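Local coordinates for protein 5-ketofructose reductase (Gluconobacter sp., PDB 7COK) that reduces 5-ketofructose and belongs, as a novel class, to the shikimate dehydrogenase family, probably drawing its hydride from a nicotinamide cofactor bound at a Rossmann domain, at residues A[34-39]-A[262-267]; A[142-147]-A[170-175]; A[250-255]-A[275-280]. All coordinates share one frame; numbering follows the deposited sequence.

Interaction 1. Residues A[34-39]-A[262-267]; sequences AGLDAR and IWLGRT
Leu36 and Arg266 meet at the surface, where the chain leading into strand 38-44 of the substrate-binding domain lies beside the end of helix 248-264, in the C-terminal region of the shikimate dehydrogenase fold. Gly35 closes helix 23-34 in a Schellman motif; Gly265, also of positive phi, is where the other segment leaves helical angles. The arginine is best followed outward. CB sets off toward the 34-39 segment, CG carries the chain onward, and a bend there (chi2 105°) turns Arg266 CD against Leu36 CD1, 4.0 Å away. Beyond CD, the guanidinium lies oblique to Leu36 CD2. Arg266 NH1 then reaches back to its own segment and donates to Leu264 O at 2.9 Å, with an N-H...O angle of 141°; it comes nearly in line with the carbonyl bond, and Leu264 O lies 21° out of the guanidinium plane. Leu264 adds its own methyl: CD1 lies 3.9 Å from Leu36 CD1 and, more loosely, 4.4 Å from Ala38 CB. Ile9, on the neighbouring strand, touches Leu36, Ala38 and Leu264 alike. Since no hydrogen bond joins the two segments, they are held by apolar contact, while the guanidinium of Arg266 is tied to its own segment.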
loop_
_atom_site.group_PDB
_atom_site.type_symbol
_atom_site.label_atom_id
_atom_site.label_comp_id
_atom_site.label_asym_id
_atom_site.label_seq_id
_atom_site.Cartn_x
_atom_site.Cartn_y
_atom_site.Cartn_z
ATOM N N ALA A 34 17.316 5.964 3.602
ATOM C CA ALA A 34 17.109 7.436 3.675
ATOM C C ALA A 34 16.358 7.856 4.930
ATOM O O ALA A 34 16.294 9.047 5.229
ATOM C CB ALA A 34 16.372 7.956 2.439
ATOM N N GLY A 35 15.791 6.877 5.629
ATOM C CA GLY A 35 14.937 7.125 6.801
ATOM C C GLY A 35 13.609 7.741 6.402
ATOM O O GLY A 35 12.993 8.481 7.185
ATOM N N LEU A 36 13.155 7.410 5.192
ATOM C CA LEU A 36 11.940 7.987 4.632
ATOM C C LEU A 36 10.807 7.068 4.989
ATOM O O LEU A 36 10.893 5.839 4.781
ATOM C CB LEU A 36 12.074 8.107 3.109
ATOM C CG LEU A 36 11.811 9.412 2.354
ATOM C CD1 LEU A 36 11.475 9.083 0.899
ATOM C CD2 LEU A 36 10.723 10.262 2.978
ATOM N N ASP A 37 9.747 7.639 5.560
ATOM C CA ASP A 37 8.561 6.856 5.869
ATOM C C ASP A 37 7.696 6.764 4.608
ATOM O O ASP A 37 6.716 7.485 4.431
ATOM C CB ASP A 37 7.790 7.410 7.056
ATOM C CG ASP A 37 6.533 6.606 7.355
ATOM O OD1 ASP A 37 6.455 5.425 6.918
ATOM O OD2 ASP A 37 5.618 7.150 8.017
ATOM N N ALA A 38 8.116 5.867 3.732
ATOM C CA ALA A 38 7.475 5.670 2.428
ATOM C C ALA A 38 7.393 4.174 2.192
ATOM O O ALA A 38 8.207 3.403 2.712
ATOM C CB ALA A 38 8.256 6.371 1.309
ATOM N N ARG A 39 6.386 3.762 1.414
ATOM C CA ARG A 39 6.158 2.358 1.100
ATOM C C ARG A 39 5.945 2.224 -0.394
ATOM O O ARG A 39 5.458 3.130 -1.037
ATOM C CB ARG A 39 4.916 1.870 1.830
ATOM C CG ARG A 39 4.987 2.028 3.346
ATOM C CD ARG A 39 3.760 1.466 4.019
ATOM N NE ARG A 39 3.877 0.013 4.069
ATOM C CZ ARG A 39 3.043 -0.791 4.710
ATOM N NH1 ARG A 39 1.993 -0.303 5.360
ATOM N NH2 ARG A 39 3.272 -2.088 4.681
ATOM N N ILE A 262 11.360 11.694 -9.312
ATOM C CA ILE A 262 10.118 12.227 -9.908
ATOM C C ILE A 262 9.005 12.266 -8.868
ATOM O O ILE A 262 8.279 13.247 -8.775
ATOM C CB ILE A 262 9.710 11.429 -11.174
ATOM C CG1 ILE A 262 10.700 11.726 -12.320
ATOM C CG2 ILE A 262 8.280 11.760 -11.627
ATOM C CD1 ILE A 262 10.612 10.784 -13.513
ATOM N N TRP A 263 8.862 11.193 -8.104
ATOM C CA TRP A 263 7.770 11.082 -7.135
ATOM C C TRP A 263 7.894 11.955 -5.901
ATOM O O TRP A 263 6.890 12.525 -5.415
ATOM C CB TRP A 263 7.644 9.638 -6.657
ATOM C CG TRP A 263 7.239 8.665 -7.712
ATOM C CD1 TRP A 263 6.581 8.928 -8.885
ATOM C CD2 TRP A 263 7.369 7.256 -7.634
ATOM N NE1 TRP A 263 6.357 7.757 -9.565
ATOM C CE2 TRP A 263 6.815 6.712 -8.810
ATOM C CE3 TRP A 263 7.941 6.390 -6.692
ATOM C CZ2 TRP A 263 6.805 5.332 -9.068
ATOM C CZ3 TRP A 263 7.929 5.036 -6.932
ATOM C CH2 TRP A 263 7.363 4.510 -8.122
ATOM N N LEU A 264 9.111 12.033 -5.363
ATOM C CA LEU A 264 9.291 12.529 -3.992
ATOM C C LEU A 264 10.363 13.571 -3.821
ATOM O O LEU A 264 10.560 14.076 -2.709
ATOM C CB LEU A 264 9.599 11.366 -3.047
ATOM C CG LEU A 264 8.384 10.536 -2.667
ATOM C CD1 LEU A 264 8.854 9.264 -1.995
ATOM C CD2 LEU A 264 7.444 11.343 -1.780
ATOM N N GLY A 265 11.085 13.887 -4.891
ATOM C CA GLY A 265 12.167 14.866 -4.820
ATOM C C GLY A 265 13.350 14.459 -3.955
ATOM O O GLY A 265 14.043 15.329 -3.445
ATOM N N ARG A 266 13.546 13.153 -3.763
ATOM C CA ARG A 266 14.688 12.593 -3.034
ATOM C C ARG A 266 15.488 11.702 -3.963
ATOM O O ARG A 266 14.891 10.995 -4.806
ATOM C CB ARG A 266 14.252 11.753 -1.827
ATOM C CG ARG A 266 14.164 12.487 -0.519
ATOM C CD ARG A 266 12.704 12.701 -0.211
ATOM N NE ARG A 266 12.536 13.608 0.915
ATOM C CZ ARG A 266 11.523 14.445 1.054
ATOM N NH1 ARG A 266 10.567 14.532 0.120
ATOM N NH2 ARG A 266 11.488 15.213 2.136
ATOM N N THR A 267 16.813 11.725 -3.804
ATOM C CA THR A 267 17.726 10.848 -4.540
ATOM C C THR A 267 18.129 9.724 -3.584
ATOM O O THR A 267 18.875 9.960 -2.609
ATOM C CB THR A 267 18.954 11.637 -5.039
ATOM O OG1 THR A 267 18.512 12.634 -5.971
ATOM C CG2 THR A 267 20.000 10.730 -5.708
#

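Interaction 2. Residues A[142-147]-A[170-175]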
loop_
_atom_site.group_PDB
_atom_site.type_symbol
_atom_site.label_atom_id
_atom_site.label_comp_id
_atom_site.label_asym_id
_atom_site.label_seq_id
_atom_site.Cartn_x
_atom_site.Cartn_y
_atom_site.Cartn_z
ATOM N N GLU A 142 15.734 8.020 -25.942
ATOM C CA GLU A 142 16.457 8.811 -24.944
ATOM C C GLU A 142 17.826 9.282 -25.453
ATOM O O GLU A 142 18.242 10.419 -25.224
ATOM C CB GLU A 142 16.604 8.066 -23.619
ATOM C CG GLU A 142 15.295 7.753 -22.888
ATOM C CD GLU A 142 14.476 8.949 -22.417
ATOM O OE1 GLU A 142 14.916 10.113 -22.490
ATOM O OE2 GLU A 142 13.349 8.729 -21.938
ATOM N N LEU A 143 18.517 8.432 -26.181
ATOM C CA LEU A 143 19.793 8.816 -26.777
ATOM C C LEU A 143 19.629 9.927 -27.810
ATOM O O LEU A 143 20.418 10.884 -27.832
ATOM C CB LEU A 143 20.438 7.587 -27.424
ATOM C CG LEU A 143 21.224 6.619 -26.545
ATOM C CD1 LEU A 143 21.337 5.331 -27.313
ATOM C CD2 LEU A 143 22.611 7.171 -26.274
ATOM N N ALA A 144 18.611 9.791 -28.668
ATOM C CA ALA A 144 18.297 10.789 -29.679
ATOM C C ALA A 144 17.961 12.132 -29.051
ATOM O O ALA A 144 18.518 13.140 -29.462
ATOM C CB ALA A 144 17.163 10.303 -30.561
ATOM N N LEU A 145 17.081 12.146 -28.036
ATOM C CA LEU A 145 16.756 13.393 -27.309
ATOM C C LEU A 145 17.949 13.982 -26.568
ATOM O O LEU A 145 18.019 15.203 -26.351
ATOM C CB LEU A 145 15.557 13.201 -26.366
ATOM C CG LEU A 145 14.224 12.829 -27.019
ATOM C CD1 LEU A 145 13.203 12.637 -25.907
ATOM C CD2 LEU A 145 13.754 13.835 -28.071
ATOM N N ALA A 146 18.912 13.135 -26.211
ATOM C CA ALA A 146 20.107 13.583 -25.524
ATOM C C ALA A 146 21.238 13.981 -26.479
ATOM O O ALA A 146 22.382 14.186 -26.031
ATOM C CB ALA A 146 20.582 12.508 -24.573
ATOM N N GLY A 147 20.937 14.017 -27.779
ATOM C CA GLY A 147 21.863 14.539 -28.776
ATOM C C GLY A 147 22.748 13.565 -29.516
ATOM O O GLY A 147 23.674 13.998 -30.213
ATOM N N ASP A 170 12.160 10.594 -37.986
ATOM C CA ASP A 170 10.931 11.393 -38.110
ATOM C C ASP A 170 10.689 12.344 -36.959
ATOM O O ASP A 170 10.067 13.401 -37.141
ATOM C CB ASP A 170 9.714 10.494 -38.246
ATOM C CG ASP A 170 9.725 9.670 -39.514
ATOM O OD1 ASP A 170 10.524 9.983 -40.420
ATOM O OD2 ASP A 170 8.920 8.713 -39.592
ATOM N N LYS A 171 11.149 11.965 -35.770
ATOM C CA LYS A 171 10.805 12.702 -34.563
ATOM C C LYS A 171 11.971 13.303 -33.789
ATOM O O LYS A 171 11.753 13.942 -32.763
ATOM C CB LYS A 171 9.935 11.840 -33.623
ATOM C CG LYS A 171 8.579 11.410 -34.186
ATOM C CD LYS A 171 7.743 12.575 -34.711
ATOM C CE LYS A 171 7.390 13.589 -33.624
ATOM N NZ LYS A 171 6.959 14.861 -34.272
ATOM N N THR A 172 13.195 13.105 -34.263
ATOM C CA THR A 172 14.388 13.591 -33.556
ATOM C C THR A 172 15.421 14.188 -34.510
ATOM O O THR A 172 15.273 14.098 -35.728
ATOM C CB THR A 172 15.047 12.490 -32.681
ATOM O OG1 THR A 172 16.014 11.744 -33.438
ATOM C CG2 THR A 172 14.010 11.527 -32.071
ATOM N N GLU A 173 16.454 14.800 -33.945
ATOM C CA GLU A 173 17.556 15.359 -34.733
ATOM C C GLU A 173 18.593 14.313 -35.135
ATOM O O GLU A 173 19.421 14.558 -36.009
ATOM C CB GLU A 173 18.222 16.527 -33.989
ATOM C CG GLU A 173 17.270 17.638 -33.547
ATOM C CD GLU A 173 16.202 17.992 -34.572
ATOM O OE1 GLU A 173 15.010 17.731 -34.292
ATOM O OE2 GLU A 173 16.543 18.525 -35.649
ATOM N N ALA A 174 18.520 13.150 -34.488
ATOM C CA ALA A 174 19.431 12.038 -34.720
ATOM C C ALA A 174 19.075 11.305 -36.001
ATOM O O ALA A 174 17.916 11.308 -36.430
ATOM C CB ALA A 174 19.397 11.073 -33.535
ATOM N N THR A 175 20.088 10.704 -36.611
ATOM C CA THR A 175 19.890 9.801 -37.745
ATOM C C THR A 175 19.710 8.378 -37.236
ATOM O O THR A 175 20.507 7.901 -36.433
ATOM C CB THR A 175 21.071 9.885 -38.732
ATOM O OG1 THR A 175 21.169 11.238 -39.209
ATOM C CG2 THR A 175 20.865 8.941 -39.918
HETATM O O HOH W 1 16.477 14.774 -30.870
#
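The methyl of Ala144 packs against both Thr172 and Ala174, close to the sheet of the Rossmann-type nucleotide-binding domain. Helix 134-145 follows strand 126-130 and helix 158-171 follows strand 150-155, so the contact joins the C-terminal ends of successive helices in a beta-alpha-beta-alpha-beta succession, just where the chain turns from the second helix into strand 175-180. The backbones come close, with 5.3 Å between Ala144 CA and Ala174 CA, and these two residues each bring only a methyl to this point.

The threonine's conformation matters most. Its chi1 of 89° sets OG1 between the backbone N and the carbonyl carbon, while CG2 lies beside the N, opposite the carbonyl carbon. Both branches thereby face Ala144: Thr172 OG1 is 3.4 Å from Ala144 CB, a plain van der Waals approach, and Thr172 CG2 is 3.7 Å from that same methyl. The hydroxyl's polar needs are met within its own neighbourhood. Thr172 OG1 accepts from Ala174 N at 3.1 Å, with an N-H...O angle of 139°, which makes an ST turn, and it donates to Ile168 O in the last turn of the preceding helix. Held by these two bonds, the group has its rotation fixed. The ST turn also brings Ala174 round so that its CB rests 3.8 Å from Ala144 CB. Ile168 of helix 158-171 and Ile151 of strand 150-155 also touch Ala144.

In the other segment, Gly147, with positive phi, ends helix 134-145 in a Schellman motif. No direct hydrogen bond crosses the contact; instead a single water spans it, donating to Ala144 O at 3.0 Å and accepting from Glu173 N.

Interaction 3. Residues A[250-255]-A[275-280]; sequences GMLVNQ and QTLENI
This is an apolar helix-to-helix contact in which Leu277 leans on Leu252 and Val253, joining helices 248-264 and 270-281, the last two helices of the shikimate dehydrogenase fold. In that family the chain, after finishing the Rossmann domain, returns through C-terminal helices to the substrate-binding domain. The neighbours here agree: Met26, on helix 23-34 of the N-terminal part, touches both Val253 and Leu277, whereas Pro227, in a loop after strand 221-224 of the parallel sheet, touches Leu252.

The nearest CA atoms of the two segments, those of Val253 and Leu277, are 8.5 Å apart, and side chains bridge the interval. One methyl does most of this. Leu277 points toward the other helix; its CG stands opposite the carbonyl carbon, beside the backbone N (chi1 -70°), a conformation that carries CD1 out to the facing helix. There Leu277 CD1 meets Val253 CG2 at 4.0 Å and Leu252 CD1 at 4.1 Å.

The two partners are met differently. Val253 and Leu277 lie antiparallel alongside each other, and the valine offers just one branch, the one beside its own backbone N. Leu252 runs roughly perpendicular to Leu277 and presents the root of its side chain as well as its end. Nothing polar passes between the segments. The buried isobutyl group of Leu277 therefore meets carbon on both partners, and separations of about 4 Å are ordinary van der Waals distances: even Leu252 CB lies 4.1 Å from Leu277 CD1.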
loop_
_atom_site.group_PDB
_atom_site.type_symbol
_atom_site.label_atom_id
_atom_site.label_comp_id
_atom_site.label_asym_id
_atom_site.label_seq_id
_atom_site.Cartn_x
_atom_site.Cartn_y
_atom_site.Cartn_z
ATOM N N GLY A 250 22.934 -1.963 -12.592
ATOM C CA GLY A 250 23.111 -0.531 -12.361
ATOM C C GLY A 250 22.027 0.300 -13.045
ATOM O O GLY A 250 21.588 1.337 -12.545
ATOM N N MET A 251 21.611 -0.141 -14.228
ATOM C CA MET A 251 20.597 0.604 -14.984
ATOM C C MET A 251 19.234 0.533 -14.301
ATOM O O MET A 251 18.513 1.538 -14.209
ATOM C CB MET A 251 20.494 0.070 -16.410
ATOM C CG MET A 251 21.727 0.254 -17.249
ATOM S SD MET A 251 21.392 -0.375 -18.906
ATOM C CE MET A 251 23.064 -0.728 -19.458
ATOM N N LEU A 252 18.878 -0.653 -13.818
ATOM C CA LEU A 252 17.669 -0.811 -13.025
ATOM C C LEU A 252 17.702 0.060 -11.768
ATOM O O LEU A 252 16.711 0.711 -11.437
ATOM C CB LEU A 252 17.496 -2.276 -12.643
ATOM C CG LEU A 252 16.626 -3.216 -13.459
ATOM C CD1 LEU A 252 16.503 -4.500 -12.658
ATOM C CD2 LEU A 252 15.253 -2.633 -13.767
ATOM N N VAL A 253 18.838 0.086 -11.076
ATOM C CA VAL A 253 18.979 0.947 -9.914
ATOM C C VAL A 253 18.754 2.405 -10.295
ATOM O O VAL A 253 17.975 3.112 -9.640
ATOM C CB VAL A 253 20.334 0.711 -9.226
ATOM C CG1 VAL A 253 20.596 1.755 -8.144
ATOM C CG2 VAL A 253 20.360 -0.682 -8.620
ATOM N N ASN A 254 19.396 2.839 -11.374
ATOM C CA ASN A 254 19.213 4.217 -11.848
ATOM C C ASN A 254 17.778 4.554 -12.181
ATOM O O ASN A 254 17.331 5.667 -11.932
ATOM C CB ASN A 254 20.131 4.538 -13.029
ATOM C CG ASN A 254 21.575 4.698 -12.606
ATOM O OD1 ASN A 254 21.852 5.140 -11.481
ATOM N ND2 ASN A 254 22.507 4.368 -13.498
ATOM N N GLN A 255 17.067 3.596 -12.762
ATOM C CA GLN A 255 15.667 3.796 -13.115
ATOM C C GLN A 255 14.819 4.015 -11.853
ATOM O O GLN A 255 13.941 4.887 -11.810
ATOM C CB GLN A 255 15.169 2.572 -13.850
ATOM C CG GLN A 255 13.768 2.718 -14.373
ATOM C CD GLN A 255 13.486 1.767 -15.519
ATOM O OE1 GLN A 255 12.507 1.955 -16.220
ATOM N NE2 GLN A 255 14.354 0.752 -15.724
ATOM N N GLN A 275 22.920 -3.497 -3.968
ATOM C CA GLN A 275 23.206 -4.659 -3.130
ATOM C C GLN A 275 21.959 -5.494 -2.874
ATOM O O GLN A 275 22.032 -6.724 -2.891
ATOM C CB GLN A 275 23.921 -4.277 -1.822
ATOM C CG GLN A 275 24.517 -5.486 -1.056
ATOM C CD GLN A 275 25.416 -6.401 -1.904
ATOM O OE1 GLN A 275 26.109 -5.959 -2.813
ATOM N NE2 GLN A 275 25.389 -7.698 -1.610
ATOM N N THR A 276 20.803 -4.829 -2.730
ATOM C CA THR A 276 19.522 -5.528 -2.573
ATOM C C THR A 276 19.209 -6.440 -3.788
ATOM O O THR A 276 18.820 -7.608 -3.618
ATOM C CB THR A 276 18.401 -4.503 -2.342
ATOM O OG1 THR A 276 18.682 -3.784 -1.138
ATOM C CG2 THR A 276 17.026 -5.157 -2.219
ATOM N N LEU A 277 19.388 -5.909 -4.999
ATOM C CA LEU A 277 19.223 -6.705 -6.217
ATOM C C LEU A 277 20.278 -7.815 -6.333
ATOM O O LEU A 277 19.943 -8.945 -6.692
ATOM C CB LEU A 277 19.256 -5.799 -7.451
ATOM C CG LEU A 277 18.108 -4.838 -7.747
ATOM C CD1 LEU A 277 18.415 -4.177 -9.087
ATOM C CD2 LEU A 277 16.770 -5.562 -7.814
ATOM N N GLU A 278 21.529 -7.529 -5.969
ATOM C CA GLU A 278 22.576 -8.577 -6.001
ATOM C C GLU A 278 22.208 -9.740 -5.081
ATOM O O GLU A 278 22.342 -10.918 -5.475
ATOM C CB GLU A 278 23.938 -8.030 -5.585
ATOM C CG GLU A 278 24.516 -6.916 -6.454
ATOM C CD GLU A 278 25.287 -7.380 -7.686
ATOM O OE1 GLU A 278 25.413 -8.592 -7.942
ATOM O OE2 GLU A 278 25.778 -6.498 -8.421
ATOM N N ASN A 279 21.699 -9.428 -3.879
ATOM C CA ASN A 279 21.252 -10.472 -2.945
ATOM C C ASN A 279 20.069 -11.291 -3.467
ATOM O O ASN A 279 20.065 -12.524 -3.344
ATOM C CB ASN A 279 20.925 -9.909 -1.553
ATOM C CG ASN A 279 22.146 -9.367 -0.813
ATOM O OD1 ASN A 279 23.281 -9.643 -1.173
ATOM N ND2 ASN A 279 21.895 -8.606 0.260
ATOM N N ILE A 280 19.079 -10.609 -4.048
ATOM C CA ILE A 280 17.907 -11.257 -4.654
ATOM C C ILE A 280 18.314 -12.202 -5.792
ATOM O O ILE A 280 17.810 -13.326 -5.875
ATOM C CB ILE A 280 16.876 -10.206 -5.116
ATOM C CG1 ILE A 280 16.190 -9.578 -3.905
ATOM C CG2 ILE A 280 15.794 -10.831 -5.996
ATOM C CD1 ILE A 280 15.572 -8.231 -4.196
#

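Helix 248-264 ties two of these contacts together: interaction 3 uses its early turns and interaction 1 its end, and their centres lie 17 Å apart with nearest atoms about 7 Å apart. Interaction 1 joins the N-terminal, substrate-binding part to this helix directly; interaction 3 pairs two C-terminal helices and reaches the N-terminal part through Met26. Interaction 2 stands apart within the Rossmann-type part, 31 Å from interaction 1 and 28 Å from interaction 3, centre to centre; it and interaction 3 lie on opposite sides of the chain's centre. The structure is ligand-free, so none of the three marks an occupied site. Together they sample both domains and the helices running between them.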